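Local atomic coordinates of phosphoribosylaminoimidazole carboxylase, ATPase subunit (Bacillus anthracis, PDB entry 3V4S), a protein that probably uses ATP and bicarbonate to convert 5-aminoimidazole ribonucleotide into N5-carboxyaminoimidazole ribonucleotide, a step of purine biosynthesis. Residues Y148-K153 with C185-W190; G158-G163 with N221-E226. All blocks are in the same frame, centred on the assembly; numbering follows the deposited sequence.

Contact 1 (Y148-K153 with C185-W190); sequences YPSVLK and CILEKW. With ATP (adenosine-5'-triphosphate), chain F.
Lys153 reaches along the face it shares with Glu188 to meet that carboxylate and the ATP. Its CB lies 4.2 Å from Ile186 O. CG leaves anti to the carbonyl carbon (chi1 -55°), and from there the chain runs fully extended. CD passes within 3.8 Å of ATP O2A, CE lies 3.3 Å from both Glu188 OE2 and ATP N7, and NZ forms a salt bridge to Glu188 OE2 (2.9 Å), met from above the carboxylate plane. ATP O2A, ATP N7 and a water that bridges to Glu188 OE1 are also within bonding distance of NZ: four acceptors for three protons, so at least one hydrogen is shared or alternates. Glu188 OE2 accepts from ATP N6 in a nearly straight bond (168°), Lys189 O takes a second bond from that amino group, and Glu188 OE1 is salt-bridged to Lys117. Adenine C2 lies over one face of the Trp190 indole, offset toward its rim, the ring planes only slightly inclined; Val151 CG2 sits in plane at the indole edge, 3.6 Å from CE3. Lys153, Glu188, Lys189 and Trp190 thus form the adenine side of the ATP-grasp pocket. The two strands are the middle of a four-stranded antiparallel sheet, between 130-133 and 164-167; Leu152 and Leu187 point to the other face, where helices 173-182 and 136-146 pack.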
loop_
_atom_site.group_PDB
_atom_site.type_symbol
_atom_site.label_atom_id
_atom_site.label_comp_id
_atom_site.label_asym_id
_atom_site.label_seq_id
_atom_site.Cartn_x
_atom_site.Cartn_y
_atom_site.Cartn_z
ATOM N N TYR B 148 -40.396 7.527 23.943
ATOM C CA TYR B 148 -39.279 8.415 23.606
ATOM C C TYR B 148 -38.103 8.265 24.580
ATOM O O TYR B 148 -38.320 8.007 25.760
ATOM C CB TYR B 148 -39.742 9.865 23.634
ATOM C CG TYR B 148 -41.000 10.107 22.848
ATOM C CD1 TYR B 148 -40.955 10.250 21.466
ATOM C CD2 TYR B 148 -42.236 10.190 23.490
ATOM C CE1 TYR B 148 -42.104 10.469 20.738
ATOM C CE2 TYR B 148 -43.392 10.407 22.772
ATOM C CZ TYR B 148 -43.318 10.544 21.397
ATOM O OH TYR B 148 -44.453 10.769 20.680
ATOM N N PRO B 149 -36.858 8.446 24.096
ATOM C CA PRO B 149 -36.513 8.791 22.716
ATOM C C PRO B 149 -36.433 7.560 21.805
ATOM O O PRO B 149 -36.178 6.465 22.269
ATOM C CB PRO B 149 -35.144 9.471 22.849
ATOM C CG PRO B 149 -34.568 8.982 24.147
ATOM C CD PRO B 149 -35.652 8.260 24.928
ATOM N N SER B 150 -36.673 7.754 20.512
ATOM C CA SER B 150 -36.648 6.660 19.539
ATOM C C SER B 150 -36.184 7.192 18.185
ATOM O O SER B 150 -36.091 8.397 17.986
ATOM C CB SER B 150 -38.025 5.977 19.424
ATOM O OG SER B 150 -39.027 6.928 19.118
ATOM N N VAL B 151 -35.865 6.291 17.267
ATOM C CA VAL B 151 -35.358 6.698 15.979
ATOM C C VAL B 151 -36.060 5.895 14.901
ATOM O O VAL B 151 -36.100 4.673 14.966
ATOM C CB VAL B 151 -33.823 6.518 15.867
ATOM C CG1 VAL B 151 -33.348 6.850 14.460
ATOM C CG2 VAL B 151 -33.114 7.420 16.873
ATOM N N LEU B 152 -36.618 6.605 13.929
ATOM C CA LEU B 152 -37.232 6.002 12.745
ATOM C C LEU B 152 -36.239 5.959 11.571
ATOM O O LEU B 152 -35.654 6.980 11.197
ATOM C CB LEU B 152 -38.471 6.815 12.349
ATOM C CG LEU B 152 -39.402 6.217 11.298
ATOM C CD1 LEU B 152 -40.100 4.950 11.810
ATOM C CD2 LEU B 152 -40.428 7.274 10.890
ATOM N N LYS B 153 -36.074 4.786 10.977
ATOM C CA LYS B 153 -35.096 4.579 9.900
ATOM C C LYS B 153 -35.777 3.837 8.763
ATOM O O LYS B 153 -36.454 2.839 9.011
ATOM C CB LYS B 153 -33.939 3.677 10.389
ATOM C CG LYS B 153 -33.201 4.119 11.652
ATOM C CD LYS B 153 -32.013 3.191 11.929
ATOM C CE LYS B 153 -31.184 3.751 13.082
ATOM N NZ LYS B 153 -30.048 2.865 13.463
ATOM N N CYS B 185 -40.163 1.598 7.115
ATOM C CA CYS B 185 -39.226 1.988 8.152
ATOM C C CYS B 185 -39.276 1.000 9.298
ATOM O O CYS B 185 -40.194 0.183 9.370
ATOM C CB CYS B 185 -39.630 3.345 8.722
ATOM S SG CYS B 185 -39.428 4.794 7.664
ATOM N N ILE B 186 -38.286 1.085 10.187
ATOM C CA ILE B 186 -38.398 0.507 11.508
ATOM C C ILE B 186 -38.274 1.657 12.482
ATOM O O ILE B 186 -37.505 2.614 12.251
ATOM C CB ILE B 186 -37.316 -0.570 11.848
ATOM C CG1 ILE B 186 -35.888 -0.094 11.521
ATOM C CG2 ILE B 186 -37.608 -1.895 11.154
ATOM C CD1 ILE B 186 -34.799 -0.943 12.166
ATOM N N LEU B 187 -39.061 1.589 13.547
ATOM C CA LEU B 187 -38.814 2.423 14.699
ATOM C C LEU B 187 -38.038 1.596 15.719
ATOM O O LEU B 187 -38.379 0.445 15.982
ATOM C CB LEU B 187 -40.111 2.949 15.303
ATOM C CG LEU B 187 -39.930 3.987 16.428
ATOM C CD1 LEU B 187 -39.498 5.323 15.848
ATOM C CD2 LEU B 187 -41.220 4.150 17.239
ATOM N N GLU B 188 -36.975 2.182 16.266
ATOM C CA GLU B 188 -36.202 1.510 17.298
ATOM C C GLU B 188 -35.888 2.452 18.448
ATOM O O GLU B 188 -35.770 3.674 18.262
ATOM C CB GLU B 188 -34.917 0.905 16.716
ATOM C CG GLU B 188 -33.907 1.940 16.240
ATOM C CD GLU B 188 -32.619 1.313 15.705
ATOM O OE1 GLU B 188 -32.654 0.186 15.163
ATOM O OE2 GLU B 188 -31.581 1.984 15.812
ATOM N N LYS B 189 -35.765 1.876 19.640
ATOM C CA LYS B 189 -35.393 2.647 20.825
ATOM C C LYS B 189 -34.040 3.333 20.656
ATOM O O LYS B 189 -33.116 2.777 20.042
ATOM C CB LYS B 189 -35.368 1.747 22.056
ATOM C CG LYS B 189 -36.753 1.372 22.546
ATOM C CD LYS B 189 -36.691 0.537 23.816
ATOM C CE LYS B 189 -38.087 0.131 24.279
ATOM N NZ LYS B 189 -38.025 -0.847 25.406
ATOM N N TRP B 190 -33.954 4.553 21.168
ATOM C CA TRP B 190 -32.696 5.261 21.324
ATOM C C TRP B 190 -31.801 4.510 22.283
ATOM O O TRP B 190 -32.261 4.007 23.316
ATOM C CB TRP B 190 -32.970 6.649 21.854
ATOM C CG TRP B 190 -31.738 7.490 22.048
ATOM C CD1 TRP B 190 -31.012 7.677 23.222
ATOM C CD2 TRP B 190 -31.048 8.299 21.037
ATOM N NE1 TRP B 190 -29.947 8.521 23.008
ATOM C CE2 TRP B 190 -29.913 8.930 21.719
ATOM C CE3 TRP B 190 -31.246 8.549 19.689
ATOM C CZ2 TRP B 190 -29.036 9.773 21.057
ATOM C CZ3 TRP B 190 -30.354 9.397 19.030
ATOM C CH2 TRP B 190 -29.277 9.995 19.699
HETATM P PG ATP F . -24.131 4.660 7.356
HETATM O O1G ATP F . -23.133 4.031 8.296
HETATM O O2G ATP F . -23.647 5.892 6.620
HETATM O O3G ATP F . -24.829 3.665 6.471
HETATM P PB ATP F . -26.858 4.980 8.301
HETATM O O1B ATP F . -27.447 5.967 7.333
HETATM O O2B ATP F . -27.196 3.528 8.187
HETATM O O3B ATP F . -25.251 5.236 8.398
HETATM P PA ATP F . -27.110 4.543 11.127
HETATM O O1A ATP F . -25.734 3.919 11.072
HETATM O O2A ATP F . -28.302 3.688 11.471
HETATM O O3A ATP F . -27.393 5.388 9.771
HETATM O "O5'" ATP F . -27.056 5.761 12.159
HETATM C "C5'" ATP F . -26.130 6.825 11.945
HETATM C "C4'" ATP F . -25.752 7.331 13.328
HETATM O "O4'" ATP F . -26.932 7.761 14.036
HETATM C "C3'" ATP F . -25.144 6.238 14.203
HETATM O "O3'" ATP F . -23.752 5.976 13.951
HETATM C "C2'" ATP F . -25.471 6.751 15.598
HETATM O "O2'" ATP F . -24.518 7.730 16.023
HETATM C "C1'" ATP F . -26.842 7.413 15.424
HETATM N N9 ATP F . -27.884 6.417 15.790
HETATM C C8 ATP F . -28.531 5.579 14.946
HETATM N N7 ATP F . -29.390 4.777 15.625
HETATM C C5 ATP F . -29.314 5.104 16.933
HETATM C C6 ATP F . -29.952 4.665 18.199
HETATM N N6 ATP F . -30.889 3.686 18.223
HETATM N N1 ATP F . -29.572 5.283 19.347
HETATM C C2 ATP F . -28.648 6.266 19.373
HETATM N N3 ATP F . -28.031 6.705 18.265
HETATM C C4 ATP F . -28.315 6.184 17.038
HETATM O O HOH W 1 -30.454 0.173 13.503
#

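Contact 2 (G158-G163 with N221-E226); sequences GYDGKG and NNILHE. With ATP (adenosine-5'-triphosphate), chain F.
Asp160 and Asn222 both carry CG anti to the carbonyl carbon (chi1 -70° and -65°), which sets the Asp160 carboxylate alongside Ile223 and turns the Asn222 amide toward the ATP ribose. Asp160 CG lies 3.8 Å from Ile223 CG1, the two side chains crossing at a slant, and OD1 passes near the methyl CG2. Asn222 puts its CB against the peptide that follows Asp160, 3.3 Å from Asp160 O, and its ND2 comes within 3.1 Å of ATP O4'. No conventional hydrogen bond joins the two segments directly; the polar backbone contact is a CA-H...O approach from Asp160 CA to Asn222 O, at 3.3 Å. A water links the segments, donating to Asp160 OD1 over a long 3.3 Å and accepting from Leu224 N. Asp160 and Gly161 occupy the corner of a type I' turn from Tyr159 to Lys162, both with positive phi, and Lys162 N bonds back to Tyr159 O. This bend presents two successive amides to the triphosphate: Asp160 N to ATP O2G and Gly161 N to ATP O1B, each 2.8 Å. Such a glycine-rich loop between two antiparallel strands, closing over the phosphates by backbone N-H groups, is characteristic of the ATP-grasp fold, in which the nucleotide is held between two subdomains; here the loop meets the start of strand 223-229 from the larger sheet.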
loop_
_atom_site.group_PDB
_atom_site.type_symbol
_atom_site.label_atom_id
_atom_site.label_comp_id
_atom_site.label_asym_id
_atom_site.label_seq_id
_atom_site.Cartn_x
_atom_site.Cartn_y
_atom_site.Cartn_z
ATOM N N GLY B 158 -30.824 3.643 3.076
ATOM C CA GLY B 158 -30.290 4.632 4.019
ATOM C C GLY B 158 -28.767 4.632 4.082
ATOM O O GLY B 158 -28.136 3.573 4.074
ATOM N N TYR B 159 -28.184 5.827 4.122
ATOM C CA TYR B 159 -26.740 6.016 4.317
ATOM C C TYR B 159 -26.559 7.442 4.812
ATOM O O TYR B 159 -27.371 8.322 4.496
ATOM C CB TYR B 159 -25.931 5.784 3.019
ATOM C CG TYR B 159 -26.290 6.748 1.909
ATOM C CD1 TYR B 159 -27.392 6.501 1.078
ATOM C CD2 TYR B 159 -25.551 7.918 1.700
ATOM C CE1 TYR B 159 -27.750 7.387 0.072
ATOM C CE2 TYR B 159 -25.900 8.811 0.687
ATOM C CZ TYR B 159 -26.998 8.536 -0.122
ATOM O OH TYR B 159 -27.361 9.406 -1.123
ATOM N N ASP B 160 -25.506 7.665 5.596
ATOM C CA ASP B 160 -25.217 8.994 6.148
ATOM C C ASP B 160 -26.408 9.603 6.920
ATOM O O ASP B 160 -26.577 10.824 6.960
ATOM C CB ASP B 160 -24.719 9.933 5.037
ATOM C CG ASP B 160 -23.321 9.562 4.536
ATOM O OD1 ASP B 160 -22.637 8.720 5.167
ATOM O OD2 ASP B 160 -22.901 10.120 3.510
ATOM N N GLY B 161 -27.214 8.734 7.535
ATOM C CA GLY B 161 -28.423 9.150 8.264
ATOM C C GLY B 161 -29.573 9.688 7.420
ATOM O O GLY B 161 -30.545 10.231 7.965
ATOM N N LYS B 162 -29.476 9.556 6.097
ATOM C CA LYS B 162 -30.585 9.928 5.208
ATOM C C LYS B 162 -31.710 8.913 5.373
ATOM O O LYS B 162 -31.457 7.705 5.434
ATOM C CB LYS B 162 -30.139 9.985 3.747
ATOM C CG LYS B 162 -29.240 11.165 3.415
ATOM C CD LYS B 162 -28.832 11.114 1.949
ATOM C CE LYS B 162 -27.672 12.050 1.643
ATOM N NZ LYS B 162 -28.009 13.484 1.876
ATOM N N GLY B 163 -32.946 9.398 5.454
ATOM C CA GLY B 163 -34.071 8.520 5.787
ATOM C C GLY B 163 -34.067 8.151 7.267
ATOM O O GLY B 163 -34.361 7.018 7.617
ATOM N N ASN B 221 -23.159 14.924 11.883
ATOM C CA ASN B 221 -24.224 14.993 10.872
ATOM C C ASN B 221 -24.510 13.596 10.309
ATOM O O ASN B 221 -24.833 13.469 9.135
ATOM C CB ASN B 221 -23.855 15.933 9.695
ATOM C CG ASN B 221 -23.813 17.411 10.079
ATOM O OD1 ASN B 221 -24.528 17.863 10.980
ATOM N ND2 ASN B 221 -22.977 18.180 9.373
ATOM N N ASN B 222 -24.363 12.562 11.141
ATOM C CA ASN B 222 -24.530 11.148 10.729
ATOM C C ASN B 222 -23.536 10.610 9.691
ATOM O O ASN B 222 -23.777 9.553 9.087
ATOM C CB ASN B 222 -25.961 10.885 10.243
ATOM C CG ASN B 222 -26.984 11.047 11.345
ATOM O OD1 ASN B 222 -28.027 11.683 11.152
ATOM N ND2 ASN B 222 -26.682 10.494 12.518
ATOM N N ILE B 223 -22.440 11.338 9.471
ATOM C CA ILE B 223 -21.376 10.881 8.578
ATOM C C ILE B 223 -20.146 10.617 9.442
ATOM O O ILE B 223 -19.838 11.407 10.323
ATOM C CB ILE B 223 -21.020 11.939 7.509
ATOM C CG1 ILE B 223 -22.272 12.402 6.753
ATOM C CG2 ILE B 223 -19.982 11.384 6.532
ATOM C CD1 ILE B 223 -22.039 13.581 5.832
ATOM N N LEU B 224 -19.457 9.502 9.199
ATOM C CA LEU B 224 -18.232 9.202 9.928
ATOM C C LEU B 224 -17.257 10.368 9.825
ATOM O O LEU B 224 -17.022 10.902 8.744
ATOM C CB LEU B 224 -17.595 7.889 9.442
ATOM C CG LEU B 224 -16.370 7.374 10.216
ATOM C CD1 LEU B 224 -16.696 7.184 11.703
ATOM C CD2 LEU B 224 -15.895 6.058 9.595
ATOM N N HIS B 225 -16.727 10.788 10.967
ATOM C CA HIS B 225 -15.771 11.881 11.015
ATOM C C HIS B 225 -14.403 11.336 11.337
ATOM O O HIS B 225 -13.451 11.535 10.563
ATOM C CB HIS B 225 -16.209 12.946 12.030
ATOM C CG HIS B 225 -15.132 13.942 12.370
ATOM N ND1 HIS B 225 -14.421 14.604 11.419
ATOM C CD2 HIS B 225 -14.656 14.385 13.600
ATOM C CE1 HIS B 225 -13.532 15.421 12.021
ATOM N NE2 HIS B 225 -13.680 15.286 13.358
ATOM N N GLU B 226 -14.306 10.628 12.462
ATOM C CA GLU B 226 -13.051 10.046 12.941
ATOM C C GLU B 226 -13.205 8.590 13.382
ATOM O O GLU B 226 -14.251 8.203 13.914
ATOM C CB GLU B 226 -12.486 10.876 14.107
ATOM C CG GLU B 226 -11.872 12.201 13.662
ATOM C CD GLU B 226 -11.354 13.025 14.830
ATOM O OE1 GLU B 226 -10.362 13.752 14.633
ATOM O OE2 GLU B 226 -11.929 12.931 15.940
HETATM P PG ATP F . -24.131 4.660 7.356
HETATM O O1G ATP F . -23.133 4.031 8.296
HETATM O O2G ATP F . -23.647 5.892 6.620
HETATM O O3G ATP F . -24.829 3.665 6.471
HETATM P PB ATP F . -26.858 4.980 8.301
HETATM O O1B ATP F . -27.447 5.967 7.333
HETATM O O2B ATP F . -27.196 3.528 8.187
HETATM O O3B ATP F . -25.251 5.236 8.398
HETATM P PA ATP F . -27.110 4.543 11.127
HETATM O O1A ATP F . -25.734 3.919 11.072
HETATM O O2A ATP F . -28.302 3.688 11.471
HETATM O O3A ATP F . -27.393 5.388 9.771
HETATM O "O5'" ATP F . -27.056 5.761 12.159
HETATM C "C5'" ATP F . -26.130 6.825 11.945
HETATM C "C4'" ATP F . -25.752 7.331 13.328
HETATM O "O4'" ATP F . -26.932 7.761 14.036
HETATM C "C3'" ATP F . -25.144 6.238 14.203
HETATM O "O3'" ATP F . -23.752 5.976 13.951
HETATM C "C2'" ATP F . -25.471 6.751 15.598
HETATM O "O2'" ATP F . -24.518 7.730 16.023
HETATM C "C1'" ATP F . -26.842 7.413 15.424
HETATM N N9 ATP F . -27.884 6.417 15.790
HETATM C C8 ATP F . -28.531 5.579 14.946
HETATM N N7 ATP F . -29.390 4.777 15.625
HETATM C C5 ATP F . -29.314 5.104 16.933
HETATM C C6 ATP F . -29.952 4.665 18.199
HETATM N N6 ATP F . -30.889 3.686 18.223
HETATM N N1 ATP F . -29.572 5.283 19.347
HETATM C C2 ATP F . -28.648 6.266 19.373
HETATM N N3 ATP F . -28.031 6.705 18.265
HETATM C C4 ATP F . -28.315 6.184 17.038
HETATM O O HOH W 2 -20.260 7.613 7.115
#

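Overall arrangement
Contacts 1 and 2 line the same ATP, contact 1 from the adenine to the alpha-phosphate and contact 2 along the ribose, approached by 221-226, and the beta- and gamma-phosphates, bound by 158-163. Their centres are 16 Å apart and their nearest atoms about 3 Å apart without touching. Segment 158-163 lies in the loop joining strand 150-154 to strand 164-167, so Lys153 and the phosphate-binding amides belong to one hairpin, while strand 185-189 beside it supplies groups that meet the adenine amino group. The segments alternate along the chain, all within the ATP-grasp domain. The side chains of Lys153 and Asp160 each lie about 7 Å from a bound magnesium ion.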